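Local coordinates for protein ofchtiv-allosamidin (Ostrinia furnacalis, PDB 6JMB) that probably hydrolyses chitin as a group IV insect chitinase of glycosyl hydrolase family 18, and binds the inhibitor allosamidin in its active-site cleft, at residues 43-49 and 104-109; 172-178 and 232-238; 206-210 and 329-333; 253-257 and 268-273; 203-207 and 318-322. The contacts are given in a common frame with arbitrary orientation. Numbering follows the deposited sequence.

Interaction 1 (43-49 and 104-109); sequences INAEGTA and NFIQTS
Three hydrogen bonds join the turn at 43-49 to helix 99-116. Asn104 (chi1 t) gives both hydrogens of ND2 to the turn, one to Glu46 O at 3.0 Å and one to Thr48 OG1 (chi1 m) at 2.9 Å. One helical turn on, Ala49 N donates almost linearly (176°) to Thr108 OG1 at 2.9 Å; with chi1 p, Thr108 OG1 in turn donates a hydrogen bond to Asn104 O at 2.8 Å. Asn44 to Gly47 form a type I beta turn, closed by Gly47 N to Asn44 O at 2.9 Å and braced by Thr48 N to Asn44 OD1 at 2.9 Å. Gly47 (phi 93°, psi 1°) brings its CA within 4.4 Å of Phe105 CA: an ideal CB there would lie only 3.3 Å from Phe105 N. Its O meets Phe105 CA at 3.0 Å in a CA-H...O contact. Farther in, Phe105 (chi1 t) receives Ile43 CG2 on CE1 at 3.5 Å and Ala49 CB on CE1 at 4.2 Å, while Val82 and Met95 also touch its ring. The segments bury 321 Å². Strands 35-43 and 49-51 are antiparallel neighbours, so this is a beta hairpin leaving a parallel strand of the family 18 TIM barrel and resting on an outer helix.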
# COMPACT_ATOMS: atom_id res chain seq x y z
N ILE A 43 -16.80 5.18 -5.85
CA ILE A 43 -18.15 4.77 -6.21
C ILE A 43 -19.15 5.63 -5.45
O ILE A 43 -18.81 6.30 -4.47
CB ILE A 43 -18.45 3.28 -5.90
CG1 ILE A 43 -18.51 3.05 -4.39
CG2 ILE A 43 -17.42 2.38 -6.55
CD1 ILE A 43 -19.08 1.70 -4.01
N ASN A 44 -20.39 5.60 -5.90
CA ASN A 44 -21.49 5.99 -5.04
C ASN A 44 -22.14 4.72 -4.48
O ASN A 44 -21.81 3.60 -4.87
CB ASN A 44 -22.47 6.93 -5.76
CG ASN A 44 -23.22 6.28 -6.91
OD1 ASN A 44 -23.37 5.06 -6.98
ND2 ASN A 44 -23.74 7.12 -7.81
N ALA A 45 -23.08 4.90 -3.55
CA ALA A 45 -23.68 3.74 -2.89
C ALA A 45 -24.48 2.88 -3.86
O ALA A 45 -24.68 1.68 -3.60
CB ALA A 45 -24.56 4.18 -1.72
N GLU A 46 -24.93 3.45 -4.98
CA GLU A 46 -25.65 2.70 -6.00
C GLU A 46 -24.72 1.96 -6.95
O GLU A 46 -25.19 1.36 -7.92
CB GLU A 46 -26.57 3.65 -6.78
CG GLU A 46 -27.63 4.37 -5.91
CD GLU A 46 -27.06 5.47 -5.02
OE1 GLU A 46 -26.10 6.17 -5.43
OE2 GLU A 46 -27.56 5.65 -3.89
N GLY A 47 -23.41 2.00 -6.69
CA GLY A 47 -22.46 1.24 -7.46
C GLY A 47 -21.83 1.94 -8.65
O GLY A 47 -21.02 1.33 -9.34
N THR A 48 -22.17 3.20 -8.92
CA THR A 48 -21.60 3.86 -10.08
C THR A 48 -20.13 4.18 -9.83
O THR A 48 -19.80 4.93 -8.90
CB THR A 48 -22.38 5.12 -10.42
OG1 THR A 48 -23.72 4.75 -10.75
CG2 THR A 48 -21.75 5.83 -11.61
N ALA A 49 -19.25 3.59 -10.64
CA ALA A 49 -17.83 3.92 -10.58
C ALA A 49 -17.63 5.34 -11.08
O ALA A 49 -18.27 5.78 -12.03
CB ALA A 49 -17.04 2.95 -11.45
N ASN A 104 -24.33 -2.77 -11.48
CA ASN A 104 -23.99 -1.42 -11.90
C ASN A 104 -22.50 -1.13 -11.71
O ASN A 104 -21.87 -0.50 -12.57
CB ASN A 104 -24.84 -0.39 -11.15
CG ASN A 104 -24.66 1.02 -11.67
OD1 ASN A 104 -24.72 1.26 -12.88
ND2 ASN A 104 -24.44 1.96 -10.76
N PHE A 105 -21.92 -1.60 -10.60
CA PHE A 105 -20.50 -1.38 -10.40
C PHE A 105 -19.67 -2.14 -11.43
O PHE A 105 -18.70 -1.61 -11.98
CB PHE A 105 -20.04 -1.77 -9.00
CG PHE A 105 -18.57 -1.62 -8.83
CD1 PHE A 105 -18.00 -0.36 -8.83
CD2 PHE A 105 -17.73 -2.73 -8.79
CE1 PHE A 105 -16.63 -0.20 -8.73
CE2 PHE A 105 -16.36 -2.57 -8.69
CZ PHE A 105 -15.81 -1.31 -8.66
N ILE A 106 -20.02 -3.40 -11.68
CA ILE A 106 -19.29 -4.18 -12.67
C ILE A 106 -19.32 -3.49 -14.03
O ILE A 106 -18.28 -3.35 -14.69
CB ILE A 106 -19.84 -5.62 -12.73
CG1 ILE A 106 -19.56 -6.34 -11.41
CG2 ILE A 106 -19.23 -6.36 -13.91
CD1 ILE A 106 -20.39 -7.59 -11.22
N GLN A 107 -20.49 -3.02 -14.45
CA GLN A 107 -20.61 -2.42 -15.77
C GLN A 107 -19.93 -1.05 -15.85
O GLN A 107 -19.27 -0.74 -16.85
CB GLN A 107 -22.08 -2.33 -16.19
CG GLN A 107 -22.73 -3.69 -16.42
CD GLN A 107 -21.95 -4.57 -17.38
OE1 GLN A 107 -21.66 -5.73 -17.09
NE2 GLN A 107 -21.59 -4.02 -18.53
N THR A 108 -20.09 -0.20 -14.82
CA THR A 108 -19.48 1.13 -14.90
C THR A 108 -17.97 1.08 -14.71
O THR A 108 -17.24 1.84 -15.35
CB THR A 108 -20.13 2.10 -13.91
OG1 THR A 108 -20.04 1.59 -12.58
CG2 THR A 108 -21.59 2.34 -14.27
N SER A 109 -17.48 0.20 -13.83
CA SER A 109 -16.03 0.05 -13.71
C SER A 109 -15.44 -0.53 -14.99
O SER A 109 -14.38 -0.09 -15.45
CB SER A 109 -15.65 -0.78 -12.48
OG SER A 109 -16.01 -2.14 -12.63

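Interaction 2 (172-178 and 232-238)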
# COMPACT_ATOMS: atom_id res chain seq x y z
N ALA A 172 -7.74 -8.89 9.58
CA ALA A 172 -8.22 -9.68 8.45
C ALA A 172 -9.47 -10.47 8.80
O ALA A 172 -10.38 -10.60 7.98
CB ALA A 172 -7.10 -10.60 7.95
N VAL A 173 -9.54 -11.02 10.02
CA VAL A 173 -10.69 -11.85 10.38
C VAL A 173 -11.97 -11.03 10.47
O VAL A 173 -13.07 -11.60 10.43
CB VAL A 173 -10.47 -12.67 11.66
CG1 VAL A 173 -9.26 -13.58 11.51
CG2 VAL A 173 -10.36 -11.75 12.87
N GLN A 174 -11.87 -9.71 10.62
CA GLN A 174 -13.05 -8.87 10.64
C GLN A 174 -13.65 -8.68 9.26
O GLN A 174 -14.84 -8.35 9.16
CB GLN A 174 -12.73 -7.49 11.22
CG GLN A 174 -12.27 -7.53 12.65
CD GLN A 174 -11.91 -6.15 13.16
OE1 GLN A 174 -12.76 -5.25 13.19
NE2 GLN A 174 -10.66 -5.96 13.56
N SER A 175 -12.87 -8.87 8.19
CA SER A 175 -13.28 -8.41 6.87
C SER A 175 -13.39 -9.50 5.81
O SER A 175 -14.14 -9.31 4.85
CB SER A 175 -12.30 -7.36 6.33
OG SER A 175 -12.33 -6.17 7.11
N TYR A 176 -12.64 -10.60 5.92
CA TYR A 176 -12.43 -11.46 4.77
C TYR A 176 -12.61 -12.93 5.08
O TYR A 176 -12.21 -13.41 6.15
CB TYR A 176 -11.00 -11.32 4.21
CG TYR A 176 -10.52 -9.90 4.07
CD1 TYR A 176 -11.11 -9.04 3.14
CD2 TYR A 176 -9.49 -9.42 4.85
CE1 TYR A 176 -10.66 -7.73 3.01
CE2 TYR A 176 -9.03 -8.12 4.73
CZ TYR A 176 -9.62 -7.28 3.81
OH TYR A 176 -9.17 -5.99 3.70
N ASP A 177 -13.18 -13.64 4.12
CA ASP A 177 -13.02 -15.08 4.04
C ASP A 177 -11.88 -15.34 3.05
O ASP A 177 -12.05 -15.14 1.84
CB ASP A 177 -14.31 -15.74 3.57
CG ASP A 177 -14.14 -17.22 3.41
OD1 ASP A 177 -14.18 -17.92 4.43
OD2 ASP A 177 -13.93 -17.66 2.26
N VAL A 178 -10.72 -15.73 3.57
CA VAL A 178 -9.50 -15.75 2.74
C VAL A 178 -9.61 -16.67 1.54
O VAL A 178 -9.26 -16.24 0.43
CB VAL A 178 -8.26 -16.00 3.62
CG1 VAL A 178 -7.01 -16.15 2.75
CG2 VAL A 178 -8.07 -14.87 4.63
N TYR A 232 -0.10 -15.43 8.61
CA TYR A 232 -1.55 -15.57 8.73
C TYR A 232 -2.19 -15.83 7.37
O TYR A 232 -2.97 -16.78 7.21
CB TYR A 232 -2.21 -14.36 9.40
CG TYR A 232 -3.71 -14.49 9.23
CD1 TYR A 232 -4.41 -15.44 9.96
CD2 TYR A 232 -4.40 -13.75 8.28
CE1 TYR A 232 -5.76 -15.62 9.77
CE2 TYR A 232 -5.76 -13.93 8.08
CZ TYR A 232 -6.43 -14.87 8.83
OH TYR A 232 -7.78 -15.06 8.64
N TRP A 233 -1.88 -14.99 6.38
CA TRP A 233 -2.52 -15.12 5.08
C TRP A 233 -2.18 -16.45 4.42
O TRP A 233 -3.06 -17.10 3.83
CB TRP A 233 -2.19 -13.92 4.18
CG TRP A 233 -3.05 -12.74 4.54
CD1 TRP A 233 -2.80 -11.80 5.50
CD2 TRP A 233 -4.33 -12.41 3.98
NE1 TRP A 233 -3.85 -10.90 5.57
CE2 TRP A 233 -4.79 -11.25 4.64
CE3 TRP A 233 -5.12 -12.98 2.97
CZ2 TRP A 233 -6.01 -10.66 4.33
CZ3 TRP A 233 -6.33 -12.39 2.67
CH2 TRP A 233 -6.76 -11.24 3.34
N LEU A 234 -0.93 -16.91 4.54
CA LEU A 234 -0.58 -18.22 4.02
C LEU A 234 -1.35 -19.32 4.74
O LEU A 234 -1.91 -20.22 4.10
CB LEU A 234 0.93 -18.46 4.17
CG LEU A 234 1.85 -17.60 3.30
CD1 LEU A 234 3.31 -17.81 3.71
CD2 LEU A 234 1.66 -17.92 1.83
N SER A 235 -1.43 -19.23 6.07
CA SER A 235 -2.09 -20.28 6.84
C SER A 235 -3.59 -20.30 6.63
O SER A 235 -4.22 -21.35 6.82
CB SER A 235 -1.77 -20.11 8.33
OG SER A 235 -2.51 -19.05 8.90
N ALA A 236 -4.19 -19.18 6.24
CA ALA A 236 -5.63 -19.07 6.06
C ALA A 236 -6.08 -19.42 4.64
O ALA A 236 -7.28 -19.36 4.36
CB ALA A 236 -6.11 -17.67 6.45
N GLY A 237 -5.15 -19.75 3.75
CA GLY A 237 -5.55 -20.25 2.45
C GLY A 237 -5.14 -19.44 1.24
O GLY A 237 -5.54 -19.77 0.12
N CYS A 238 -4.37 -18.37 1.43
CA CYS A 238 -3.84 -17.66 0.28
C CYS A 238 -2.59 -18.38 -0.23
O CYS A 238 -1.59 -18.43 0.49
CB CYS A 238 -3.47 -16.23 0.64
SG CYS A 238 -2.98 -15.27 -0.81
O HOH W 1 -10.32 -14.45 7.91
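Val178 is the main bump: 111 Å² of it is covered as it enters a hollow lined by Trp233, Tyr232, Ala236 and Cys238. Its CG2 sits over the indole, 4.1 Å from the centroid of the six-membered ring and 29° off the normal, a CH-pi contact, and lies 3.9 Å from Ala236 CB. CG1 fills the other part of the hollow, 4.1 Å from Cys238 CB. The hollow is shaped by the Schellman motif ending helix 226-235, where Gly237 (phi 118°) turns the chain and comes nearest to Val178, CA to CA 6.0 Å. A second, smaller bump, Ala172 CB, fits between the two aromatic side chains, 3.6 Å from Tyr232 CE2 and 3.8 Å from Trp233 CZ2. Tyr176 closes the inner end obliquely, its CD2 3.6 Å from Trp233 CH2, with its hydroxyl bonded to Ser166 N; Trp233 NE1 donates to Ala167 O. No direct hydrogen bond crosses the interface, but water 1 fills a gap between Tyr176 O (2.8 Å) and Tyr232 OH (2.7 Å). Trp233 also touches Ile188 and Val190 of strand 187-190 and Val165 of strand 160-165. Such packing of neighbouring helical segments against parallel strands belongs to the outer layer of a TIM barrel.

Interaction 3 (206-210 and 329-333); sequences NAPLF and AKVEY
The polar link is one long side chain reaching from helix 324-336 to the loop at 206-210. Lys330 extends through chi1 m, chi2 t and chi3 t, then bends at chi4 p (69°), and its NZ donates to Ala207 O at 2.8 Å. The same ammonium group forms a salt bridge with Asp322, so the loop carbonyl and a carboxylate share it. Its aliphatic part also packs, with CE 3.6 Å from Ala207 CB. Apolar contacts centre on Leu209, the loop residue whose CA comes nearest the helix, 7.1 Å from Lys330 CA. Leu209 points toward the helix with chi1 t and chi2 p; its CD2 lies 4.4 Å from Ala329 CB, and its CD1 is 3.9 Å from Tyr333 CG. Aromatic geometry completes the fit: Leu209 CD1 stands over a face of the Tyr333 ring, 4.2 Å from the centroid and 23° off the normal, a CH-pi contact made possible by Tyr333 chi1 t. Phe210 (chi1 m) adds CZ at 4.1 Å from Tyr333 CD2 in an oblique approach. The Tyr333 hydroxyl bonds Asn227 and Gln231 of helix 226-235. The backbone is irregular in the loop, with Ala207 at phi -147°, psi 63°, and helical at 329-333, where Tyr333 N bonds Ala329 O at 3.0 Å. With 280 Å² buried, the contact joins the long loop after barrel strand 187-190 to a helix around the family 18 TIM barrel.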
# COMPACT_ATOMS: atom_id res chain seq x y z
N ASN A 206 6.38 1.35 11.44
CA ASN A 206 5.37 1.31 10.39
C ASN A 206 5.29 -0.09 9.78
O ASN A 206 4.20 -0.58 9.48
CB ASN A 206 5.75 2.36 9.35
CG ASN A 206 4.71 2.53 8.26
OD1 ASN A 206 3.51 2.42 8.49
ND2 ASN A 206 5.18 2.85 7.06
N ALA A 207 6.44 -0.75 9.63
CA ALA A 207 6.46 -2.07 9.01
C ALA A 207 7.57 -2.93 9.61
O ALA A 207 8.49 -3.35 8.89
CB ALA A 207 6.64 -1.93 7.50
N PRO A 208 7.52 -3.23 10.90
CA PRO A 208 8.52 -4.13 11.48
C PRO A 208 8.36 -5.53 10.89
O PRO A 208 7.24 -6.01 10.71
CB PRO A 208 8.19 -4.12 12.97
CG PRO A 208 6.70 -3.90 13.01
CD PRO A 208 6.37 -3.02 11.81
N LEU A 209 9.49 -6.17 10.60
CA LEU A 209 9.43 -7.53 10.06
C LEU A 209 9.07 -8.53 11.14
O LEU A 209 8.23 -9.41 10.93
CB LEU A 209 10.78 -7.88 9.42
CG LEU A 209 10.88 -9.03 8.43
CD1 LEU A 209 9.75 -8.97 7.41
CD2 LEU A 209 12.23 -8.95 7.73
N PHE A 210 9.69 -8.41 12.31
CA PHE A 210 9.49 -9.34 13.42
C PHE A 210 9.15 -8.53 14.66
O PHE A 210 8.79 -7.35 14.59
CB PHE A 210 10.75 -10.20 13.61
CG PHE A 210 11.21 -10.91 12.38
CD1 PHE A 210 10.48 -11.97 11.86
CD2 PHE A 210 12.38 -10.53 11.73
CE1 PHE A 210 10.91 -12.64 10.72
CE2 PHE A 210 12.82 -11.19 10.60
CZ PHE A 210 12.08 -12.25 10.09
N ALA A 329 15.98 -6.45 3.47
CA ALA A 329 15.53 -7.49 4.39
C ALA A 329 14.10 -7.92 4.09
O ALA A 329 13.78 -9.12 4.16
CB ALA A 329 15.67 -7.01 5.84
N LYS A 330 13.23 -6.98 3.74
CA LYS A 330 11.85 -7.32 3.43
C LYS A 330 11.76 -8.19 2.18
O LYS A 330 11.01 -9.17 2.16
CB LYS A 330 11.04 -6.03 3.25
CG LYS A 330 10.58 -5.40 4.57
CD LYS A 330 10.06 -3.97 4.38
CE LYS A 330 9.37 -3.44 5.63
NZ LYS A 330 10.32 -3.21 6.76
N VAL A 331 12.51 -7.86 1.13
CA VAL A 331 12.41 -8.64 -0.09
C VAL A 331 13.06 -10.00 0.08
O VAL A 331 12.59 -11.01 -0.47
CB VAL A 331 12.96 -7.85 -1.30
CG1 VAL A 331 12.78 -8.65 -2.58
CG2 VAL A 331 12.25 -6.51 -1.41
N GLU A 332 14.14 -10.07 0.87
CA GLU A 332 14.73 -11.37 1.18
C GLU A 332 13.75 -12.26 1.93
O GLU A 332 13.67 -13.46 1.67
CB GLU A 332 16.04 -11.17 1.96
CG GLU A 332 17.17 -10.67 1.07
CD GLU A 332 18.42 -10.26 1.81
OE1 GLU A 332 18.36 -10.12 3.06
OE2 GLU A 332 19.46 -10.08 1.15
N TYR A 333 12.98 -11.67 2.86
CA TYR A 333 11.94 -12.42 3.54
C TYR A 333 10.91 -12.95 2.55
O TYR A 333 10.53 -14.13 2.60
CB TYR A 333 11.27 -11.52 4.60
CG TYR A 333 10.11 -12.18 5.29
CD1 TYR A 333 8.82 -12.09 4.77
CD2 TYR A 333 10.29 -12.91 6.45
CE1 TYR A 333 7.76 -12.71 5.39
CE2 TYR A 333 9.23 -13.54 7.08
CZ TYR A 333 7.96 -13.43 6.54
OH TYR A 333 6.89 -14.05 7.14

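Interaction 4 (253-257 and 268-273)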
# COMPACT_ATOMS: atom_id res chain seq x y z
N THR A 253 5.48 9.47 11.85
CA THR A 253 6.19 10.40 12.71
C THR A 253 5.39 10.66 13.99
O THR A 253 4.16 10.69 13.98
CB THR A 253 6.48 11.73 12.00
OG1 THR A 253 5.28 12.49 11.88
CG2 THR A 253 7.07 11.50 10.61
N PHE A 254 6.14 10.85 15.08
CA PHE A 254 5.59 10.93 16.42
C PHE A 254 6.24 12.10 17.16
O PHE A 254 7.36 12.51 16.86
CB PHE A 254 5.92 9.67 17.23
CG PHE A 254 5.38 8.39 16.68
CD1 PHE A 254 5.94 7.79 15.56
CD2 PHE A 254 4.32 7.74 17.32
CE1 PHE A 254 5.45 6.59 15.06
CE2 PHE A 254 3.83 6.53 16.83
CZ PHE A 254 4.40 5.96 15.70
N GLN A 255 5.52 12.60 18.16
CA GLN A 255 6.04 13.54 19.16
C GLN A 255 6.23 12.74 20.44
O GLN A 255 5.26 12.28 21.04
CB GLN A 255 5.04 14.67 19.39
CG GLN A 255 5.48 15.68 20.44
CD GLN A 255 4.37 16.64 20.84
OE1 GLN A 255 3.18 16.32 20.76
NE2 GLN A 255 4.75 17.84 21.28
N LEU A 256 7.48 12.58 20.87
CA LEU A 256 7.76 11.83 22.09
C LEU A 256 7.17 12.54 23.30
O LEU A 256 7.10 13.77 23.37
CB LEU A 256 9.26 11.70 22.28
CG LEU A 256 9.98 10.78 21.29
CD1 LEU A 256 11.49 10.98 21.38
CD2 LEU A 256 9.60 9.32 21.53
N SER A 257 6.73 11.74 24.28
CA SER A 257 6.32 12.32 25.56
C SER A 257 7.52 12.87 26.32
O SER A 257 7.43 13.93 26.95
CB SER A 257 5.60 11.27 26.40
OG SER A 257 4.42 10.84 25.76
N SER A 268 4.31 8.35 23.49
CA SER A 268 4.16 9.40 22.50
C SER A 268 2.98 10.29 22.88
O SER A 268 2.04 9.86 23.55
CB SER A 268 3.90 8.78 21.12
OG SER A 268 3.48 9.77 20.19
N ASN A 269 3.05 11.55 22.44
CA ASN A 269 1.98 12.52 22.68
C ASN A 269 1.11 12.76 21.45
O ASN A 269 0.12 13.49 21.55
CB ASN A 269 2.58 13.85 23.18
CG ASN A 269 1.53 14.78 23.76
OD1 ASN A 269 0.83 14.43 24.72
ND2 ASN A 269 1.42 15.98 23.20
N GLY A 270 1.46 12.18 20.31
CA GLY A 270 0.67 12.34 19.11
C GLY A 270 1.57 12.40 17.89
O GLY A 270 2.73 11.99 17.93
N ALA A 271 1.00 12.91 16.81
CA ALA A 271 1.69 12.95 15.53
C ALA A 271 2.86 13.93 15.56
O ALA A 271 2.84 14.94 16.27
CB ALA A 271 0.72 13.32 14.41
N GLY A 272 3.87 13.61 14.78
CA GLY A 272 5.10 14.37 14.70
C GLY A 272 5.18 15.23 13.45
O GLY A 272 4.19 15.78 12.97
N LEU A 273 6.39 15.33 12.91
CA LEU A 273 6.62 16.26 11.82
C LEU A 273 5.90 15.82 10.54
O LEU A 273 5.48 14.68 10.38
CB LEU A 273 8.11 16.48 11.58
CG LEU A 273 9.02 15.36 11.02
CD1 LEU A 273 8.85 15.09 9.53
CD2 LEU A 273 10.46 15.79 11.31
O HOH W 2 8.38 13.82 14.39
O HOH W 3 1.67 15.89 18.53
O HOH W 4 1.94 10.27 26.06
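Gln255, extended with chi1 and chi2 both t, lies beside Asn269 and accepts a hydrogen bond from its ND2 at OE1 (3.0 Å, 168°). The backbones repeat the link in antiparallel fashion: Asn269 N donates to Gln255 O at 2.7 Å and 178°, and Gln255 N to Gly270 O at 2.9 Å and 165°. Farther along, Gly272 N to Thr253 O, 3.0 Å at 147°, is weak, but Thr253 OG1 (chi1 p) donates to Leu273 O at 2.7 Å. Phe254 and Leu256 form non-hydrogen-bonded pairs with Ala271 and Ser268, CA to CA 4.5 and 4.4 Å, and the paired side chains diverge. The second strand turns a corner at Gly270, whose phi of 144° would press a CB against the preceding carbonyl. At Gly272 a CB would clash with Phe254 O, only 2.5 Å from its ideal position. Ser268 OG approaches the edge of the Phe254 ring, 3.6 Å from CD2, and Phe254 also meets Trp318. Three waters bridge the remaining gaps: Phe254 O to Leu273 N, Gln255 OE1 to Ala271 O, and Ser257 OG to Ser268 O. Three of the five direct hydrogen bonds, one weak, join main-chain atoms; side chains supply the rest of this partly buried, solvent-laced pairing, with Gly272 admitting the close approach and Gly270 the corner.

Interaction 5 (203-207 and 318-322)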
# COMPACT_ATOMS: atom_id res chain seq x y z
N THR A 203 5.56 5.04 20.51
CA THR A 203 6.21 4.91 19.21
C THR A 203 6.24 3.45 18.78
O THR A 203 6.25 2.54 19.61
CB THR A 203 7.64 5.44 19.28
OG1 THR A 203 8.38 4.70 20.26
CG2 THR A 203 7.66 6.93 19.64
N GLY A 204 6.25 3.24 17.47
CA GLY A 204 6.29 1.89 16.93
C GLY A 204 6.61 1.97 15.46
O GLY A 204 6.55 3.03 14.84
N HIS A 205 6.97 0.82 14.91
CA HIS A 205 7.42 0.78 13.53
C HIS A 205 6.24 0.67 12.57
O HIS A 205 5.25 -0.02 12.83
CB HIS A 205 8.38 -0.38 13.30
CG HIS A 205 9.61 -0.31 14.16
ND1 HIS A 205 10.47 0.76 14.15
CD2 HIS A 205 10.10 -1.19 15.07
CE1 HIS A 205 11.45 0.54 15.01
NE2 HIS A 205 11.25 -0.64 15.58
N ASN A 206 6.38 1.35 11.44
CA ASN A 206 5.37 1.31 10.39
C ASN A 206 5.29 -0.09 9.78
O ASN A 206 4.20 -0.58 9.48
CB ASN A 206 5.75 2.36 9.35
CG ASN A 206 4.71 2.53 8.26
OD1 ASN A 206 3.51 2.42 8.49
ND2 ASN A 206 5.18 2.85 7.06
N ALA A 207 6.44 -0.75 9.63
CA ALA A 207 6.46 -2.07 9.01
C ALA A 207 7.57 -2.93 9.61
O ALA A 207 8.49 -3.35 8.89
CB ALA A 207 6.64 -1.93 7.50
N TRP A 318 10.32 11.56 16.67
CA TRP A 318 10.67 10.16 16.51
C TRP A 318 9.99 9.68 15.24
O TRP A 318 8.79 9.87 15.06
CB TRP A 318 10.19 9.36 17.73
CG TRP A 318 10.73 7.97 17.82
CD1 TRP A 318 11.76 7.54 18.62
CD2 TRP A 318 10.22 6.81 17.15
NE1 TRP A 318 11.94 6.19 18.46
CE2 TRP A 318 11.01 5.71 17.57
CE3 TRP A 318 9.19 6.59 16.23
CZ2 TRP A 318 10.80 4.42 17.10
CZ3 TRP A 318 8.98 5.30 15.76
CH2 TRP A 318 9.78 4.23 16.20
N VAL A 319 10.77 9.07 14.34
CA VAL A 319 10.29 8.73 13.01
C VAL A 319 10.63 7.27 12.72
O VAL A 319 11.79 6.86 12.84
CB VAL A 319 10.93 9.64 11.94
CG1 VAL A 319 10.49 9.22 10.53
CG2 VAL A 319 10.57 11.09 12.19
N SER A 320 9.63 6.49 12.34
CA SER A 320 9.83 5.16 11.78
C SER A 320 9.84 5.28 10.26
O SER A 320 8.99 5.96 9.69
CB SER A 320 8.68 4.25 12.21
OG SER A 320 8.55 3.16 11.33
N PHE A 321 10.80 4.63 9.61
CA PHE A 321 10.87 4.67 8.15
C PHE A 321 11.49 3.39 7.64
O PHE A 321 11.87 2.50 8.41
CB PHE A 321 11.60 5.93 7.65
CG PHE A 321 13.07 5.96 7.98
CD1 PHE A 321 13.51 6.16 9.27
CD2 PHE A 321 14.01 5.82 6.96
CE1 PHE A 321 14.88 6.20 9.56
CE2 PHE A 321 15.37 5.88 7.24
CZ PHE A 321 15.80 6.06 8.54
N ASP A 322 11.57 3.28 6.32
CA ASP A 322 12.24 2.16 5.67
C ASP A 322 13.24 2.69 4.67
O ASP A 322 12.97 3.68 3.97
CB ASP A 322 11.23 1.22 5.01
CG ASP A 322 10.70 0.18 5.98
OD1 ASP A 322 11.38 -0.85 6.17
OD2 ASP A 322 9.61 0.39 6.58
O HOH W 5 10.80 1.66 11.47
O HOH W 6 8.18 2.77 6.95
O HOH W 7 9.16 0.18 9.46
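Trp318, at chi1 t and chi2 101°, presents an indole face to Thr203, whose CB stands 3.5 Å from the centroid of the six-membered ring and only 9° off the normal, a CH-pi contact. Thr203 adopts chi1 p, and its hydroxyl bonds Ser266 N and Ala263 O; the indole NE1 donates to Asn262 O. Ser320 (chi1 158°, t) places OG to accept from Asn206 N at 2.8 Å and 168°. Next to it His205, chi1 m, directs ND1 to water 5 (2.8 Å), which also meets Ser320 OG at 2.7 Å, while His205 NE2 bonds Asp304. Asp322, at chi1 -87°, reaches Asn206 ND2 and Ala207 N through waters 6 and 7 on OD2, while OD1 pairs with Lys330 and Ser326. Asn206, chi1 t, bonds Asp194 N through OD1. The end-to-end CA directions of 203-207 and 318-322 differ by 6°, nearly parallel. Thus the loop after strand 187-190 lies along the end of strand 317-320, bordered by strands 243-256 and 309-314, just before helix 324-336.

In the fold
From the N terminus, interaction 1 closes first, tying the hairpin after strand 35-43 to helix 99-116; it closes before any of the other four opens. Interaction 2 joins segment 172-178 to the end of helix 226-235 and crosses interactions 3 and 5, because 203-210 lies between its segments while 318-322 and 329-333 lie after them. Those two start from one loop, share Asn206 and Ala207, and span to strand 317-320 and helix 324-336; they touch through the Asp322-Lys330 salt bridge. Interaction 4 closes a short loop wholly within the spans of both, and meets interaction 5 where strands 243-256 and 317-320 are neighbours. Interactions 1 and 3 lie on opposite sides of the chain's centre, with centres about 36 Å apart.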